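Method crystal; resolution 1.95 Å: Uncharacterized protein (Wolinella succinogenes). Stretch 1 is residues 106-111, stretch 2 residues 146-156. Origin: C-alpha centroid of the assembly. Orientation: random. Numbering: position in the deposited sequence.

Stretch 1 106-111: MEEGYA
Stretch 2 (146-156) SWLLELLRSRI

Stretch 1 is a tight turn that leads into a strand. A type I beta turn runs from Met-106, a selenomethionine, to Gly-109, with Glu-107 (phi/psi -56/-39) and Glu-108 (-69/-2) at its corners. Gly-109 N donates a hydrogen bond to Met-106 O at 3.2 Å, and Met-106 N donates one to Tyr-110 O at 2.8 Å. Gly-109 takes 83/38, a positive phi that favours glycine; Tyr-110 (-134/170) and Ala-111 (-127/152) are extended. Stretch 2 continues a helix that begins earlier in the chain. Regular i to i+4 hydrogen bonds, such as Leu-151 N to Trp-147 O at 2.9 Å, run along it; Arg-155 N, at -104/-31, makes a hydrogen bond to Leu-152 O at 3.1 Å and only a weak one to Leu-151 O at 3.4 Å. Ser-154 (-79/-17), chi1 p, donates a hydrogen bond from OG to Leu-151 O at 3.0 Å.

The turn sits over one helical stripe, Trp-147, Leu-151 and Arg-155, spaced four residues apart and all directed toward it from CA to CB. The CA of Glu-108 is 6.3 Å from the CA of Leu-151, and the CA of Gly-109 is 8.4 Å from the CA of Trp-147, so a step forward in the turn is a step back along the helix. The contact is small, 280 Å² summed over both sides.

Glu-108 is its centre, meeting all three residues of the stripe. Its backbone O accepts a hydrogen bond from Trp-147 NE1 at 2.9 Å, the oxygen lying at the indole edge near the ring plane. Trp-147, with chi1 t and chi2 47°, thus buries its large ring while its one polar atom is satisfied. Tyr-110, buried with chi1 p and chi2 -79°, adds an apolar contact, its CB 4.1 Å from Trp-147 CZ2. A CB on Gly-109 would meet the indole 3.5 Å from Trp-147 NE1.

The CA-to-CB bond of Glu-108 points toward the helix, and its side chain (chi1 m, chi2 p, chi3 5°) joins apolar to charged contact. Its CG lies 3.5 Å from CD1 of buried Leu-151 (chi1 t, chi2 p), while its OE2 reaches Arg-155 NH2 at 2.9 Å. That pair is a salt bridge with a weak hydrogen bond (121° at the hydrogen), the oxygen at the guanidinium edge. Arg-155 folds to meet it with chi1 m, chi2 m, chi3 -136° and chi4 -78°. Exposed Glu-107 adds only charge: its OE1 is 4.4 Å from Arg-155 NH2, well out of the guanidinium plane.

The stripe pairs two buried residues, an indole and a leucine, with a partly exposed arginine.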

# COMPACT_ATOMS: atom_id res chain seq x y z
N MSE A 106 23.78 9.58 -20.84
CA MSE A 106 22.56 9.52 -21.62
C MSE A 106 21.66 10.62 -21.14
O MSE A 106 21.89 11.21 -20.09
CB MSE A 106 21.93 8.14 -21.43
CG MSE A 106 22.99 7.05 -21.48
SE MSE A 106 23.77 7.06 -23.29
CE MSE A 106 24.99 5.54 -23.05
N GLU A 107 20.62 10.90 -21.90
CA GLU A 107 19.68 11.97 -21.52
C GLU A 107 19.07 11.76 -20.11
O GLU A 107 18.94 12.71 -19.35
CB GLU A 107 18.58 12.11 -22.57
CG GLU A 107 18.93 13.02 -23.74
CD GLU A 107 17.73 13.88 -24.14
OE1 GLU A 107 16.60 13.33 -24.29
OE2 GLU A 107 17.90 15.13 -24.28
N GLU A 108 18.75 10.51 -19.74
CA GLU A 108 18.07 10.24 -18.45
C GLU A 108 18.92 10.49 -17.21
O GLU A 108 18.46 10.31 -16.11
CB GLU A 108 17.48 8.81 -18.39
CG GLU A 108 16.47 8.49 -19.49
CD GLU A 108 17.09 8.29 -20.86
OE1 GLU A 108 18.33 8.30 -21.00
OE2 GLU A 108 16.32 8.13 -21.82
N GLY A 109 20.18 10.88 -17.41
CA GLY A 109 21.09 11.17 -16.30
C GLY A 109 21.76 9.92 -15.73
O GLY A 109 21.90 9.81 -14.51
N TYR A 110 22.13 8.96 -16.56
CA TYR A 110 23.07 7.92 -16.12
C TYR A 110 24.09 7.80 -17.24
O TYR A 110 23.92 8.40 -18.33
CB TYR A 110 22.39 6.54 -15.86
CG TYR A 110 21.92 5.95 -17.16
CD1 TYR A 110 20.75 6.39 -17.76
CD2 TYR A 110 22.73 5.04 -17.87
CE1 TYR A 110 20.33 5.91 -18.99
CE2 TYR A 110 22.32 4.53 -19.11
CZ TYR A 110 21.12 4.97 -19.65
OH TYR A 110 20.72 4.51 -20.89
N ALA A 111 25.15 7.07 -16.94
CA ALA A 111 26.18 6.74 -17.91
C ALA A 111 26.48 5.25 -18.04
O ALA A 111 26.34 4.47 -17.08
CB ALA A 111 27.48 7.53 -17.63
N SER A 146 13.74 9.71 -6.21
CA SER A 146 13.86 11.11 -6.71
C SER A 146 14.30 11.22 -8.16
O SER A 146 13.78 12.06 -8.89
CB SER A 146 14.87 11.94 -5.90
OG SER A 146 14.64 11.76 -4.51
N TRP A 147 15.26 10.39 -8.55
CA TRP A 147 15.81 10.38 -9.87
C TRP A 147 14.72 9.95 -10.88
O TRP A 147 14.49 10.58 -11.93
CB TRP A 147 16.98 9.37 -9.89
CG TRP A 147 17.59 9.22 -11.22
CD1 TRP A 147 17.98 10.24 -12.08
CD2 TRP A 147 17.88 8.00 -11.90
NE1 TRP A 147 18.47 9.69 -13.27
CE2 TRP A 147 18.42 8.32 -13.17
CE3 TRP A 147 17.74 6.64 -11.54
CZ2 TRP A 147 18.84 7.35 -14.06
CZ3 TRP A 147 18.14 5.67 -12.45
CH2 TRP A 147 18.68 6.03 -13.70
N LEU A 148 13.99 8.89 -10.52
CA LEU A 148 12.95 8.40 -11.44
C LEU A 148 11.77 9.35 -11.48
O LEU A 148 11.16 9.54 -12.54
CB LEU A 148 12.52 6.96 -11.07
CG LEU A 148 13.62 5.89 -11.12
CD1 LEU A 148 13.11 4.59 -10.48
CD2 LEU A 148 14.15 5.64 -12.54
N LEU A 149 11.42 9.95 -10.34
CA LEU A 149 10.48 11.07 -10.35
C LEU A 149 10.91 12.20 -11.34
O LEU A 149 10.10 12.64 -12.18
CB LEU A 149 10.25 11.64 -8.92
CG LEU A 149 9.30 12.84 -8.82
CD1 LEU A 149 7.89 12.54 -9.29
CD2 LEU A 149 9.26 13.33 -7.37
N GLU A 150 12.18 12.62 -11.29
CA GLU A 150 12.64 13.66 -12.23
C GLU A 150 12.46 13.21 -13.66
O GLU A 150 12.01 13.98 -14.53
CB GLU A 150 14.11 14.01 -12.07
CG GLU A 150 14.48 14.59 -10.78
CD GLU A 150 15.81 15.37 -10.87
OE1 GLU A 150 16.76 14.90 -11.55
OE2 GLU A 150 15.89 16.46 -10.26
N LEU A 151 12.85 11.96 -13.92
CA LEU A 151 12.79 11.43 -15.25
C LEU A 151 11.32 11.45 -15.78
O LEU A 151 11.04 11.89 -16.91
CB LEU A 151 13.39 10.01 -15.23
CG LEU A 151 13.32 9.17 -16.51
CD1 LEU A 151 13.87 10.02 -17.67
CD2 LEU A 151 14.17 7.94 -16.30
N LEU A 152 10.38 11.01 -14.94
CA LEU A 152 8.98 10.94 -15.32
C LEU A 152 8.41 12.33 -15.46
O LEU A 152 7.71 12.61 -16.42
CB LEU A 152 8.17 10.13 -14.28
CG LEU A 152 8.47 8.62 -14.26
CD1 LEU A 152 8.19 8.05 -12.90
CD2 LEU A 152 7.63 7.90 -15.34
N ARG A 153 8.70 13.22 -14.52
CA ARG A 153 8.17 14.59 -14.67
C ARG A 153 8.54 15.23 -16.00
O ARG A 153 7.72 15.94 -16.58
CB ARG A 153 8.55 15.53 -13.52
CG ARG A 153 7.81 15.21 -12.22
CD ARG A 153 8.45 15.96 -11.07
NE ARG A 153 8.14 17.39 -11.15
CZ ARG A 153 8.65 18.35 -10.37
NH1 ARG A 153 9.58 18.09 -9.41
NH2 ARG A 153 8.26 19.59 -10.58
N SER A 154 9.75 14.95 -16.49
CA SER A 154 10.25 15.66 -17.68
C SER A 154 9.68 15.11 -18.96
O SER A 154 9.74 15.78 -20.00
CB SER A 154 11.78 15.64 -17.72
OG SER A 154 12.26 14.35 -18.03
N ARG A 155 9.13 13.89 -18.89
CA ARG A 155 8.57 13.18 -20.06
C ARG A 155 7.02 13.13 -20.19
O ARG A 155 6.52 13.05 -21.30
CB ARG A 155 9.09 11.72 -20.11
CG ARG A 155 10.61 11.56 -20.13
CD ARG A 155 11.22 12.11 -21.41
NE ARG A 155 12.23 11.20 -21.97
CZ ARG A 155 13.48 11.07 -21.51
NH1 ARG A 155 13.91 11.78 -20.46
NH2 ARG A 155 14.32 10.23 -22.10
N ILE A 156 6.26 13.13 -19.09
CA ILE A 156 4.81 12.82 -19.20
C ILE A 156 3.85 13.96 -19.62
O ILE A 156 2.65 13.72 -19.86
CB ILE A 156 4.18 12.10 -17.91
CG1 ILE A 156 4.42 12.93 -16.65
CG2 ILE A 156 4.68 10.65 -17.77
CD1 ILE A 156 3.51 14.14 -16.51